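PDB 1W7C: lysyl oxidase from Pichia pastoris, which probably oxidises primary amines, lysine side chains among them, to aldehydes with the help of copper and a topaquinone cofactor. Local coordinates for residues E637-G641 against E642-A646. Residues are numbered along the deposited sequence; the frame is centred on the assembly and turned at random.
Sequences ESLDG and EDIVA. With CA (calcium ion), chain D; CA (calcium ion), chain E.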
ATOM      1  N   GLU A 637      28.681  16.199   5.106  1.00 15.65           N
ATOM      2  CA  GLU A 637      28.482  17.023   6.284  1.00 15.31           C
ATOM      3  C   GLU A 637      27.891  16.199   7.421  1.00 15.58           C
ATOM      4  O   GLU A 637      27.155  15.250   7.193  1.00 15.43           O
ATOM      5  CB  GLU A 637      27.622  18.240   5.996  1.00 15.52           C
ATOM      6  CG  GLU A 637      28.327  19.264   5.114  1.00 16.56           C
ATOM      7  CD  GLU A 637      27.448  20.440   4.750  1.00 17.71           C
ATOM      8  OE1 GLU A 637      26.335  20.204   4.254  1.00 16.55           O
ATOM      9  OE2 GLU A 637      27.881  21.603   4.928  1.00 21.66           O
ATOM     10  N   SER A 638      28.269  16.530   8.634  1.00 16.72           N
ATOM     11  CA  SER A 638      27.698  15.878   9.800  1.00 18.43           C
ATOM     12  C   SER A 638      26.193  16.111   9.880  1.00 16.10           C
ATOM     13  O   SER A 638      25.704  17.217   9.689  1.00 17.06           O
ATOM     14  CB  SER A 638      28.323  16.406  11.084  1.00 19.52           C
ATOM     15  OG  SER A 638      27.726  15.790  12.221  1.00 20.39           O
ATOM     16  N   LEU A 639      25.491  15.038  10.191  1.00 16.45           N
ATOM     17  CA  LEU A 639      24.052  15.087  10.442  1.00 17.43           C
ATOM     18  C   LEU A 639      23.759  14.805  11.927  1.00 16.60           C
ATOM     19  O   LEU A 639      22.616  14.615  12.320  1.00 18.25           O
ATOM     20  CB  LEU A 639      23.331  14.039   9.589  1.00 15.94           C
ATOM     21  CG  LEU A 639      23.465  14.203   8.071  1.00 17.29           C
ATOM     22  CD1 LEU A 639      22.818  13.001   7.379  1.00 21.19           C
ATOM     23  CD2 LEU A 639      22.905  15.503   7.575  1.00 19.70           C
ATOM     24  N   ASP A 640      24.814  14.744  12.735  1.00 18.83           N
ATOM     25  CA  ASP A 640      24.711  14.263  14.102  1.00 18.22           C
ATOM     26  C   ASP A 640      24.342  15.442  15.023  1.00 19.19           C
ATOM     27  O   ASP A 640      25.193  16.049  15.624  1.00 23.44           O
ATOM     28  CB  ASP A 640      26.064  13.616  14.482  1.00 25.09           C
ATOM     29  CG  ASP A 640      26.004  12.805  15.735  1.00 31.95           C
ATOM     30  OD1 ASP A 640      24.965  12.796  16.391  1.00 27.47           O
ATOM     31  OD2 ASP A 640      26.973  12.147  16.160  1.00 42.00           O
ATOM     32  N   GLY A 641      23.062  15.801  15.043  1.00 18.82           N
ATOM     33  CA  GLY A 641      22.574  16.964  15.789  1.00 18.73           C
ATOM     34  C   GLY A 641      22.562  18.188  14.884  1.00 18.94           C
ATOM     35  O   GLY A 641      23.314  19.142  15.072  1.00 25.36           O
ATOM     36  N   GLU A 642      21.740  18.120  13.854  1.00 15.50           N
ATOM     37  CA  GLU A 642      21.675  19.110  12.809  1.00 15.22           C
ATOM     38  C   GLU A 642      20.248  19.171  12.293  1.00 14.98           C
ATOM     39  O   GLU A 642      19.468  18.258  12.521  1.00 15.49           O
ATOM     40  CB  GLU A 642      22.646  18.769  11.677  0.60 13.70           C
ATOM     41  CG  GLU A 642      24.118  18.804  12.070  0.60 18.25           C
ATOM     42  CD  GLU A 642      24.659  20.169  12.475  0.60 20.62           C
ATOM     43  OE1 GLU A 642      24.098  21.215  12.107  0.60 22.28           O
ATOM     44  OE2 GLU A 642      25.684  20.191  13.171  0.60 23.73           O
ATOM     45  N   ASP A 643      19.926  20.230  11.563  1.00 14.98           N
ATOM     46  CA  ASP A 643      18.639  20.303  10.857  1.00 14.46           C
ATOM     47  C   ASP A 643      18.764  19.452   9.600  1.00 13.94           C
ATOM     48  O   ASP A 643      19.593  19.736   8.717  1.00 14.75           O
ATOM     49  CB  ASP A 643      18.361  21.748  10.512  1.00 14.99           C
ATOM     50  CG  ASP A 643      17.015  21.956   9.919  1.00 14.77           C
ATOM     51  OD1 ASP A 643      16.332  20.962   9.588  1.00 14.45           O
ATOM     52  OD2 ASP A 643      16.550  23.128   9.783  1.00 17.02           O
ATOM     53  N   ILE A 644      18.002  18.364   9.567  1.00 14.19           N
ATOM     54  CA  ILE A 644      18.064  17.365   8.518  1.00 13.05           C
ATOM     55  C   ILE A 644      16.851  17.552   7.616  1.00 12.78           C
ATOM     56  O   ILE A 644      15.735  17.902   8.055  1.00 13.67           O
ATOM     57  CB  ILE A 644      18.070  15.944   9.152  1.00 13.60           C
ATOM     58  CG1 ILE A 644      19.313  15.766  10.026  1.00 14.70           C
ATOM     59  CG2 ILE A 644      18.009  14.855   8.066  1.00 15.34           C
ATOM     60  CD1 ILE A 644      19.344  14.502  10.834  1.00 15.27           C
ATOM     61  N   VAL A 645      17.090  17.302   6.330  1.00 13.41           N
ATOM     62  CA  VAL A 645      16.035  17.194   5.328  1.00 13.62           C
ATOM     63  C   VAL A 645      16.145  15.787   4.704  1.00 12.29           C
ATOM     64  O   VAL A 645      17.250  15.320   4.386  1.00 13.91           O
ATOM     65  CB  VAL A 645      16.232  18.237   4.186  1.00 14.29           C
ATOM     66  CG1 VAL A 645      15.190  18.091   3.101  1.00 14.90           C
ATOM     67  CG2 VAL A 645      16.281  19.627   4.748  1.00 14.80           C
ATOM     68  N   ALA A 646      14.992  15.111   4.585  1.00 13.29           N
ATOM     69  CA  ALA A 646      14.932  13.853   3.851  1.00 13.42           C
ATOM     70  C   ALA A 646      14.333  14.142   2.483  1.00 12.46           C
ATOM     71  O   ALA A 646      13.306  14.732   2.360  1.00 16.07           O
ATOM     72  CB  ALA A 646      14.103  12.815   4.587  1.00 14.13           C
TER
HETATM   73 CA    CA D 802      14.574  19.455   9.401  1.00 13.64          CA
HETATM   74 CA    CA E 803      25.582  18.974   2.436  1.00 15.06          CA
HETATM   75  O   HOH W   1      23.412  22.044  14.779  1.00 50.76           O
HETATM   76  O   HOH W   2      15.609  18.506  11.376  1.00 13.86           O
HETATM   77  O   HOH W   3      23.511  20.165   2.679  1.00 16.07           O
HETATM   78  O   HOH W   4      25.950  20.929   1.062  1.00 16.73           O
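Glu642, in one of its two conformers, folds back over the turn before it: with CG beside the backbone N (chi1 -65°), CG lies 3.3 Å from Ser638 O. A bend at chi2 (-65°) swings the carboxylate beside the Gly641 carbonyl, where OE2 and Gly641 O, both acceptors, cannot bond. Water 1 donates to Gly641 O at 2.9 Å and, in this conformer, weakly to Glu642 OE1. Within the turn, Ser638 OG accepts a nearly straight bond from Asp640 N (3.1 Å, 164°) in an ST turn; Asp640 also forms a salt bridge with Arg506. The CB of Asp643 is directed away from the preceding loop, and OD1 binds one calcium ion at 2.3 Å. Ile644 CD1 packs 3.6 Å from Leu639 O and also meets Leu639 CB. Its carbonyl O binds the same calcium at 2.4 Å, and its N donates to water 2, another ligand of that ion. Asp497, Leu498 and Asp499 supply the remaining protein ligands. Earlier in the loop, Glu637 OE1 holds the second calcium at 2.3 Å. The loop thus links two calcium sites of the copper amine oxidase enzyme domain, entering strand 642-654 through a G1 beta bulge in which Gly641 and Glu642 face Asn505.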